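Local coordinates for fructosamine deglycase FrlB (Bacillus subtilis, PDB 3EUA), which converts a range of fructosamine 6-phosphates into glucose 6-phosphate and a free amino acid, at residues D26-F30 against P69-G73; S36-M40 against I79-H83; Y45-R49 against L252-R256; Y142-F146 against Y293-L297. All coordinates share one frame; numbering follows the deposited sequence.

Contact 1 of 4, residues D26-F30 against P69-G73; sequences DHVFF and PVQLG
Phe29 pushes the outer end of its ring against Pro69 and Leu72, the two ends of a type I beta turn. Its strand, 27-32, belongs to the parallel sheet of the first SIS domain, an alpha/beta fold, and the turn joins helix 61-67 to the neighbouring strand 76-82. CG anti to the carbonyl carbon (chi1 -67°) sends the ring out to the turn. It meets both partners obliquely: Phe29 CE1 lies 3.8 Å from Pro69 CG, and Phe29 CE2 lies 3.9 Å from Leu72 CD1. Phe29 CZ also rests near the rim of one face of His27, 3.1 Å above the imidazole plane. Cut back to an alanine, Phe29 would probably leave a gap against Pro69 and Leu72 and take a neighbour from that face of His27. Beside this apolar patch, His27 turns a ring edge to the Gln71 amide, their planes 68° apart. Gln71 NE2 is hydrogen-bonded to Ile54 O and Ser51 O of the second subunit, which should fix the turn of the amide, while His27 NE2 is held by Asp57. A water in the imidazole plane hydrogen-bonds to His27 ND1 at 2.7 Å and donates to Asp26 OD1 at 3.0 Å and to Gln71 OE1 at 3.2 Å.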
# COMPACT_ATOMS: atom_id res chain seq x y z
N ASP A 26 15.75 15.62 -5.92
CA ASP A 26 16.01 14.77 -4.77
C ASP A 26 14.82 13.89 -4.38
O ASP A 26 14.92 13.13 -3.42
CB ASP A 26 16.47 15.60 -3.56
CG ASP A 26 15.40 16.56 -3.00
OD1 ASP A 26 14.21 16.47 -3.31
OD2 ASP A 26 15.79 17.43 -2.20
N HIS A 27 13.71 14.00 -5.11
CA HIS A 27 12.50 13.26 -4.76
C HIS A 27 11.69 12.96 -6.01
O HIS A 27 11.47 13.85 -6.81
CB HIS A 27 11.62 14.15 -3.82
CG HIS A 27 10.73 13.40 -2.85
ND1 HIS A 27 10.71 13.69 -1.50
CD2 HIS A 27 9.83 12.40 -3.03
CE1 HIS A 27 9.83 12.90 -0.90
NE2 HIS A 27 9.29 12.11 -1.80
N VAL A 28 11.24 11.71 -6.16
CA VAL A 28 10.35 11.33 -7.25
C VAL A 28 8.98 10.97 -6.63
O VAL A 28 8.93 10.29 -5.60
CB VAL A 28 10.87 10.14 -8.07
CG1 VAL A 28 9.88 9.82 -9.16
CG2 VAL A 28 12.20 10.47 -8.72
N PHE A 29 7.88 11.47 -7.21
CA PHE A 29 6.52 11.13 -6.78
C PHE A 29 5.81 10.44 -7.93
O PHE A 29 5.78 10.98 -9.00
CB PHE A 29 5.72 12.39 -6.36
CG PHE A 29 6.23 13.05 -5.10
CD1 PHE A 29 5.79 12.66 -3.85
CD2 PHE A 29 7.17 14.06 -5.16
CE1 PHE A 29 6.29 13.24 -2.68
CE2 PHE A 29 7.65 14.66 -3.99
CZ PHE A 29 7.19 14.26 -2.76
N PHE A 30 5.30 9.23 -7.70
CA PHE A 30 4.52 8.46 -8.67
C PHE A 30 3.04 8.71 -8.35
O PHE A 30 2.54 8.24 -7.34
CB PHE A 30 4.85 7.00 -8.54
CG PHE A 30 6.26 6.68 -8.89
CD1 PHE A 30 6.66 6.66 -10.24
CD2 PHE A 30 7.19 6.39 -7.90
CE1 PHE A 30 7.97 6.33 -10.58
CE2 PHE A 30 8.48 6.10 -8.21
CZ PHE A 30 8.87 6.06 -9.57
N PRO A 69 2.65 16.37 0.59
CA PRO A 69 3.96 16.09 1.18
C PRO A 69 4.78 17.35 1.31
O PRO A 69 4.94 18.07 0.33
CB PRO A 69 4.59 15.13 0.20
CG PRO A 69 3.44 14.46 -0.47
CD PRO A 69 2.39 15.50 -0.58
N VAL A 70 5.30 17.59 2.51
CA VAL A 70 6.10 18.80 2.76
C VAL A 70 7.38 18.86 1.92
O VAL A 70 7.88 19.94 1.62
CB VAL A 70 6.40 19.03 4.28
CG1 VAL A 70 7.25 17.96 4.85
CG2 VAL A 70 7.09 20.35 4.49
N GLN A 71 7.88 17.70 1.48
CA GLN A 71 9.09 17.66 0.66
C GLN A 71 8.80 17.90 -0.83
O GLN A 71 9.73 17.88 -1.61
CB GLN A 71 9.82 16.34 0.89
CG GLN A 71 10.44 16.26 2.28
CD GLN A 71 11.06 14.92 2.59
OE1 GLN A 71 11.50 14.22 1.70
NE2 GLN A 71 11.07 14.55 3.85
N LEU A 72 7.54 18.09 -1.22
CA LEU A 72 7.19 18.39 -2.60
C LEU A 72 7.61 19.82 -2.92
O LEU A 72 7.18 20.75 -2.24
CB LEU A 72 5.69 18.27 -2.85
CG LEU A 72 5.15 18.63 -4.25
CD1 LEU A 72 5.77 17.78 -5.30
CD2 LEU A 72 3.61 18.51 -4.28
N GLY A 73 8.40 20.00 -3.97
CA GLY A 73 8.83 21.33 -4.34
C GLY A 73 9.71 21.38 -5.57
O GLY A 73 9.65 20.51 -6.42
O HOH W 1 12.80 15.37 -0.94

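Contact 2 of 4, residues S36-M40 against I79-H83; sequences SSAIM and ILCSH
Met40, present as selenomethionine, makes the main apolar contact by setting its terminal methyl on Cys81. The distance from Met40 CE to Cys81 CB is 3.4 Å, tighter than ordinary van der Waals packing. CG stands anti to the carbonyl carbon (chi1 -73°) and the chain runs straight on from there, carrying CE down to the strand, where it also lies 3.8 Å from Ile79 O and 4.4 Å from Ile79 CG2. Ile39 adds a looser touch, its CD1 4.2 Å from Cys81 SG. Beyond the segments, Leu141 of helix 137-153 packs on both Ile39 and Met40, and Phe30 and Leu58 close in on Met40. The contact thus lays the short helix 35-38, and the turn after it, across the C-terminal end of strand 76-82 in the parallel sheet of the first SIS domain. The sequence Ser-His-Ser-Gly-Asn-Thr that starts at Ser82 resembles the serine-rich loop that binds the sugar phosphate in relatives such as GlmS, consistent with a similar role here; Ser82 OG is hydrogen-bonded to Thr87 OG1. Around Ser36 the contact is partly polar but makes no hydrogen bond: Ser36 CB, not the hydroxyl, lies nearest Cys81 O, at 3.5 Å, and this buried carbonyl oxygen has no polar partner in the model. Cys81 SG, anti to its own backbone N (chi1 -177°), is swung alongside the serine, ending 3.8 Å from Ser36 OG.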
# COMPACT_ATOMS: atom_id res chain seq x y z
N SER A 36 -3.81 3.03 -13.33
CA SER A 36 -2.63 3.86 -13.69
C SER A 36 -1.66 4.02 -12.55
O SER A 36 -0.51 4.32 -12.81
CB SER A 36 -3.02 5.21 -14.24
OG SER A 36 -3.56 5.02 -15.53
N SER A 37 -2.14 3.92 -11.30
CA SER A 37 -1.28 3.97 -10.13
C SER A 37 -0.61 2.62 -10.03
O SER A 37 0.60 2.55 -9.78
CB SER A 37 -2.06 4.25 -8.87
OG SER A 37 -1.23 4.27 -7.71
N ALA A 38 -1.38 1.54 -10.26
CA ALA A 38 -0.82 0.18 -10.13
C ALA A 38 0.38 -0.06 -11.03
O ALA A 38 1.32 -0.75 -10.64
CB ALA A 38 -1.87 -0.85 -10.41
N ILE A 39 0.38 0.51 -12.24
CA ILE A 39 1.51 0.30 -13.15
C ILE A 39 2.81 0.92 -12.64
O ILE A 39 3.87 0.65 -13.17
CB ILE A 39 1.27 0.81 -14.60
CG1 ILE A 39 1.38 2.34 -14.72
CG2 ILE A 39 -0.04 0.23 -15.18
CD1 ILE A 39 1.54 2.79 -16.20
N MSE A 40 2.72 1.77 -11.62
CA MSE A 40 3.91 2.42 -11.07
C MSE A 40 4.61 1.69 -9.93
O MSE A 40 5.71 2.10 -9.51
CB MSE A 40 3.57 3.83 -10.61
CG MSE A 40 3.35 4.80 -11.78
SE MSE A 40 2.59 6.46 -11.25
CE MSE A 40 2.20 7.04 -13.02
N ILE A 79 5.77 12.08 -11.65
CA ILE A 79 5.43 11.32 -12.82
C ILE A 79 3.97 10.94 -12.68
O ILE A 79 3.59 10.29 -11.68
CB ILE A 79 6.27 10.03 -12.95
CG1 ILE A 79 7.76 10.35 -13.07
CG2 ILE A 79 5.82 9.21 -14.18
CD1 ILE A 79 8.66 9.15 -13.03
N LEU A 80 3.15 11.38 -13.64
CA LEU A 80 1.71 11.11 -13.62
C LEU A 80 1.27 10.27 -14.83
O LEU A 80 1.94 10.25 -15.87
CB LEU A 80 0.90 12.42 -13.55
CG LEU A 80 1.33 13.38 -12.43
CD1 LEU A 80 2.17 14.57 -12.99
CD2 LEU A 80 0.12 13.88 -11.71
N CYS A 81 0.16 9.58 -14.67
CA CYS A 81 -0.38 8.78 -15.75
C CYS A 81 -1.90 8.75 -15.71
O CYS A 81 -2.50 8.63 -14.63
CB CYS A 81 0.16 7.37 -15.68
SG CYS A 81 -0.40 6.37 -17.06
N SER A 82 -2.51 8.87 -16.88
CA SER A 82 -3.94 8.79 -17.08
C SER A 82 -4.15 8.38 -18.52
O SER A 82 -3.71 9.09 -19.42
CB SER A 82 -4.65 10.13 -16.86
OG SER A 82 -6.04 10.02 -17.19
N HIS A 83 -4.88 7.31 -18.75
CA HIS A 83 -5.09 6.85 -20.10
C HIS A 83 -5.81 7.88 -20.97
O HIS A 83 -5.30 8.35 -21.98
CB HIS A 83 -5.86 5.55 -20.03
CG HIS A 83 -6.01 4.89 -21.35
ND1 HIS A 83 -4.99 4.18 -21.93
CD2 HIS A 83 -7.03 4.88 -22.23
CE1 HIS A 83 -5.39 3.72 -23.10
NE2 HIS A 83 -6.63 4.13 -23.30

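Contact 3 of 4, residues Y45-R49 against L252-R256; sequences YVFDR and LDETR
Asp253 OD1, on a carboxylate laid against one face of the Tyr45 ring, is gripped by two donors from Thr255. Thr255 OG1 reaches its syn lone pair at 2.6 Å, and Thr255 N comes in on the anti side and out of the carboxylate plane, at 2.8 Å, a capping bond at the way into helix 256-269. The other oxygen, Asp253 OD2, is taken by Ala203 N and stands 3.7 Å above the Tyr45 ring plane, near its rim; ring and carboxylate are only 15° from parallel. Glu254 works at the edge of the same ring: Tyr45 OH donates to Glu254 OE1 in a short bond of 2.5 Å, approaching 36° out of the carboxylate plane. The methyl Thr255 CG2, near the ring plane, lies 3.8 Å from the hydroxyl Tyr45 OH. These contacts tie helix 41-50 of the first SIS domain to the turn after strand 246-250 of the second, so they bridge the two repeats of the chain. Glu254 bends at chi2 (73°), and its second oxygen is directed to Arg49. The direct salt bridge from Arg49 NH1 to Glu254 OE2 is long, 3.9 Å, and a water fills in, donating to Glu254 OE2 at 2.6 Å and accepting from Arg49 NH1. Arg49 NH2 is hydrogen-bonded to Asn68 O of the second subunit, while Glu254 O accepts from Gln66 NE2 of that subunit.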
# COMPACT_ATOMS: atom_id res chain seq x y z
N TYR A 45 9.72 -0.01 -6.89
CA TYR A 45 10.66 -1.07 -6.55
C TYR A 45 12.03 -0.80 -7.18
O TYR A 45 13.04 -0.91 -6.51
CB TYR A 45 10.13 -2.41 -7.00
CG TYR A 45 10.94 -3.56 -6.54
CD1 TYR A 45 10.65 -4.18 -5.33
CD2 TYR A 45 11.96 -4.06 -7.31
CE1 TYR A 45 11.39 -5.28 -4.90
CE2 TYR A 45 12.68 -5.13 -6.91
CZ TYR A 45 12.41 -5.74 -5.70
OH TYR A 45 13.17 -6.83 -5.30
N VAL A 46 12.05 -0.40 -8.47
CA VAL A 46 13.29 -0.04 -9.17
C VAL A 46 14.01 1.06 -8.42
O VAL A 46 15.20 0.94 -8.10
CB VAL A 46 13.03 0.37 -10.66
CG1 VAL A 46 14.28 0.95 -11.32
CG2 VAL A 46 12.53 -0.83 -11.48
N PHE A 47 13.33 2.15 -8.12
CA PHE A 47 13.95 3.23 -7.35
C PHE A 47 14.50 2.75 -6.02
O PHE A 47 15.60 3.16 -5.63
CB PHE A 47 13.00 4.42 -7.13
CG PHE A 47 13.21 5.52 -8.08
CD1 PHE A 47 12.69 5.48 -9.36
CD2 PHE A 47 14.01 6.61 -7.72
CE1 PHE A 47 12.93 6.51 -10.26
CE2 PHE A 47 14.24 7.63 -8.62
CZ PHE A 47 13.71 7.57 -9.90
N ASP A 48 13.76 1.91 -5.31
CA ASP A 48 14.25 1.40 -4.01
C ASP A 48 15.53 0.60 -4.13
O ASP A 48 16.39 0.69 -3.28
CB ASP A 48 13.17 0.57 -3.27
CG ASP A 48 12.07 1.44 -2.68
OD1 ASP A 48 12.24 2.68 -2.58
OD2 ASP A 48 11.04 0.87 -2.29
N ARG A 49 15.66 -0.19 -5.20
CA ARG A 49 16.86 -1.01 -5.43
C ARG A 49 18.02 -0.29 -6.13
O ARG A 49 19.18 -0.69 -6.00
CB ARG A 49 16.46 -2.21 -6.28
CG ARG A 49 15.65 -3.25 -5.56
CD ARG A 49 16.52 -4.35 -4.95
NE ARG A 49 17.60 -3.86 -4.11
CZ ARG A 49 18.91 -3.88 -4.37
NH1 ARG A 49 19.41 -4.39 -5.49
NH2 ARG A 49 19.74 -3.40 -3.45
N LEU A 252 10.48 -12.66 -10.60
CA LEU A 252 11.91 -12.95 -10.69
C LEU A 252 12.76 -11.92 -9.91
O LEU A 252 13.99 -11.81 -10.10
CB LEU A 252 12.34 -12.96 -12.16
CG LEU A 252 11.69 -13.99 -13.10
CD1 LEU A 252 12.06 -13.75 -14.54
CD2 LEU A 252 12.05 -15.43 -12.67
N ASP A 253 12.11 -11.16 -9.05
CA ASP A 253 12.84 -10.16 -8.27
C ASP A 253 13.34 -10.79 -6.97
O ASP A 253 13.16 -12.00 -6.69
CB ASP A 253 12.06 -8.81 -8.09
CG ASP A 253 10.82 -8.87 -7.16
OD1 ASP A 253 10.74 -9.74 -6.25
OD2 ASP A 253 9.92 -8.01 -7.34
N GLU A 254 14.00 -9.96 -6.17
CA GLU A 254 14.58 -10.38 -4.93
C GLU A 254 13.57 -10.91 -3.91
O GLU A 254 13.98 -11.61 -3.01
CB GLU A 254 15.34 -9.21 -4.28
CG GLU A 254 16.60 -8.68 -4.98
CD GLU A 254 16.35 -7.87 -6.25
OE1 GLU A 254 15.17 -7.67 -6.63
OE2 GLU A 254 17.35 -7.42 -6.86
N THR A 255 12.29 -10.58 -4.06
CA THR A 255 11.25 -10.98 -3.14
C THR A 255 10.56 -12.28 -3.50
O THR A 255 9.67 -12.71 -2.78
CB THR A 255 10.18 -9.85 -2.97
OG1 THR A 255 9.27 -9.82 -4.08
CG2 THR A 255 10.85 -8.49 -2.81
N ARG A 256 10.98 -12.93 -4.58
CA ARG A 256 10.40 -14.21 -4.96
C ARG A 256 10.30 -15.22 -3.78
O ARG A 256 9.31 -15.96 -3.70
CB ARG A 256 11.17 -14.81 -6.11
CG ARG A 256 10.62 -16.14 -6.58
CD ARG A 256 11.55 -16.72 -7.58
NE ARG A 256 11.12 -18.06 -7.93
CZ ARG A 256 10.20 -18.35 -8.83
NH1 ARG A 256 9.58 -17.40 -9.55
NH2 ARG A 256 9.93 -19.62 -9.05
O HOH W 2 18.09 -5.24 -8.17

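Contact 4 of 4, residues Y142-F146 against Y293-L297; sequences YQIVF and YLAPL
Tyr142 reaches across to helix 288-313 and puts its hydroxyl on a backbone carbonyl, the tightest point of the contact: Tyr142 OH donates to Tyr293 O at 2.6 Å. The donor is tilted out of the carbonyl plane, while the oxygen itself lies at the ring edge, in the plane of the Tyr142 ring. The helix is kinked here: Leu297 N bonds weakly to Leu294 O and not to Tyr293 O, consistent with that carbonyl turning to the tyrosine. Phe146 CG, anti to the carbonyl carbon (chi1 -75°), brings its ring to Tyr293. Phe146 CZ lies 3.6 Å from Tyr293 CD2, at the edge of the Phe146 ring; the two rings are oblique, their planes 50° apart. A phenylalanine in place of Tyr142 lacks the hydroxyl, and the buried carbonyl of Tyr293 would probably be left without a partner across the interface. The looser side is apolar and buried too: Leu294 CD2 stands 3.9 Å from Tyr142 CD2, and Leu297 CD1 is 4.1 Å from Tyr142 CE2. Leu165 and Leu168 of helix 158-190 back the two leucines. The axes of the two short helical segments run nearly antiparallel (165°), 13.5 Å apart at closest approach, an interface between tandem SIS domains.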
# COMPACT_ATOMS: atom_id res chain seq x y z
N TYR A 142 9.07 2.82 -17.84
CA TYR A 142 10.44 2.40 -17.61
C TYR A 142 11.48 3.22 -18.42
O TYR A 142 12.60 3.44 -17.96
CB TYR A 142 10.64 0.89 -17.84
CG TYR A 142 10.33 -0.02 -16.66
CD1 TYR A 142 10.19 0.48 -15.35
CD2 TYR A 142 10.43 -1.40 -16.81
CE1 TYR A 142 9.99 -0.39 -14.26
CE2 TYR A 142 10.24 -2.29 -15.72
CZ TYR A 142 10.01 -1.77 -14.46
OH TYR A 142 9.83 -2.61 -13.41
N GLN A 143 11.15 3.65 -19.63
CA GLN A 143 12.07 4.52 -20.36
C GLN A 143 12.36 5.77 -19.51
O GLN A 143 13.53 6.20 -19.36
CB GLN A 143 11.47 4.93 -21.71
CG GLN A 143 11.23 3.81 -22.72
CD GLN A 143 10.51 4.30 -23.97
OE1 GLN A 143 10.76 5.41 -24.43
NE2 GLN A 143 9.65 3.47 -24.55
N ILE A 144 11.30 6.35 -18.95
CA ILE A 144 11.42 7.52 -18.08
C ILE A 144 12.21 7.22 -16.80
O ILE A 144 13.14 7.95 -16.42
CB ILE A 144 10.02 8.05 -17.66
CG1 ILE A 144 9.20 8.47 -18.90
CG2 ILE A 144 10.18 9.22 -16.69
CD1 ILE A 144 7.71 8.89 -18.65
N VAL A 145 11.82 6.13 -16.13
CA VAL A 145 12.43 5.74 -14.85
C VAL A 145 13.91 5.39 -14.98
O VAL A 145 14.75 5.98 -14.29
CB VAL A 145 11.61 4.60 -14.19
CG1 VAL A 145 12.32 3.94 -13.02
CG2 VAL A 145 10.27 5.17 -13.77
N PHE A 146 14.26 4.46 -15.86
CA PHE A 146 15.67 4.10 -16.04
C PHE A 146 16.48 5.23 -16.65
O PHE A 146 17.66 5.38 -16.35
CB PHE A 146 15.85 2.83 -16.86
CG PHE A 146 15.50 1.57 -16.08
CD1 PHE A 146 16.45 0.94 -15.29
CD2 PHE A 146 14.23 1.05 -16.12
CE1 PHE A 146 16.12 -0.20 -14.56
CE2 PHE A 146 13.90 -0.08 -15.41
CZ PHE A 146 14.85 -0.70 -14.63
N TYR A 293 12.89 -6.80 -12.81
CA TYR A 293 12.12 -5.59 -13.05
C TYR A 293 11.14 -5.75 -14.20
O TYR A 293 10.10 -5.08 -14.20
CB TYR A 293 13.05 -4.40 -13.35
CG TYR A 293 14.14 -4.12 -12.31
CD1 TYR A 293 13.88 -4.19 -10.95
CD2 TYR A 293 15.40 -3.65 -12.70
CE1 TYR A 293 14.85 -3.91 -10.01
CE2 TYR A 293 16.40 -3.36 -11.74
CZ TYR A 293 16.09 -3.49 -10.39
OH TYR A 293 16.98 -3.20 -9.38
N LEU A 294 11.44 -6.64 -15.14
CA LEU A 294 10.58 -6.86 -16.32
C LEU A 294 9.53 -7.96 -16.18
O LEU A 294 8.50 -7.93 -16.87
CB LEU A 294 11.46 -7.16 -17.55
CG LEU A 294 12.36 -5.98 -17.99
CD1 LEU A 294 13.42 -6.43 -19.01
CD2 LEU A 294 11.53 -4.78 -18.52
N ALA A 295 9.76 -8.91 -15.29
CA ALA A 295 8.80 -10.02 -15.11
C ALA A 295 7.37 -9.56 -14.83
O ALA A 295 6.43 -10.20 -15.33
CB ALA A 295 9.23 -10.97 -14.02
N PRO A 296 7.20 -8.50 -14.01
CA PRO A 296 5.80 -8.09 -13.77
C PRO A 296 5.01 -7.69 -15.02
O PRO A 296 3.76 -7.85 -15.06
CB PRO A 296 5.92 -6.88 -12.84
CG PRO A 296 7.33 -6.71 -12.47
CD PRO A 296 8.17 -7.69 -13.25
N LEU A 297 5.70 -7.13 -16.01
CA LEU A 297 5.06 -6.76 -17.30
C LEU A 297 4.54 -7.99 -18.00
O LEU A 297 3.42 -8.00 -18.52
CB LEU A 297 6.00 -6.02 -18.23
CG LEU A 297 6.30 -4.58 -17.87
CD1 LEU A 297 6.76 -4.39 -16.41
CD2 LEU A 297 7.35 -4.06 -18.83

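How the contacts relate
All four contacts are largely buried, but they serve different levels of the fold. Contacts 1 and 2 lie within the first SIS domain and meet on its sheet, where Phe29 O and Ile79 N probably hydrogen-bond; contact 2 is near the chain centre and makes no hydrogen bond between its segments, contact 1 farther out, with water and a subunit boundary at its polar side. Contacts 3 and 4 join the two SIS repeats. They adjoin through Val46, which packs on Tyr142, Phe146 and Tyr293. Contact 3 relies on carboxylates and, like contact 1, borders the second subunit; contact 4, untouched by that subunit, adds one hydrogen bond to aromatic and leucine packing.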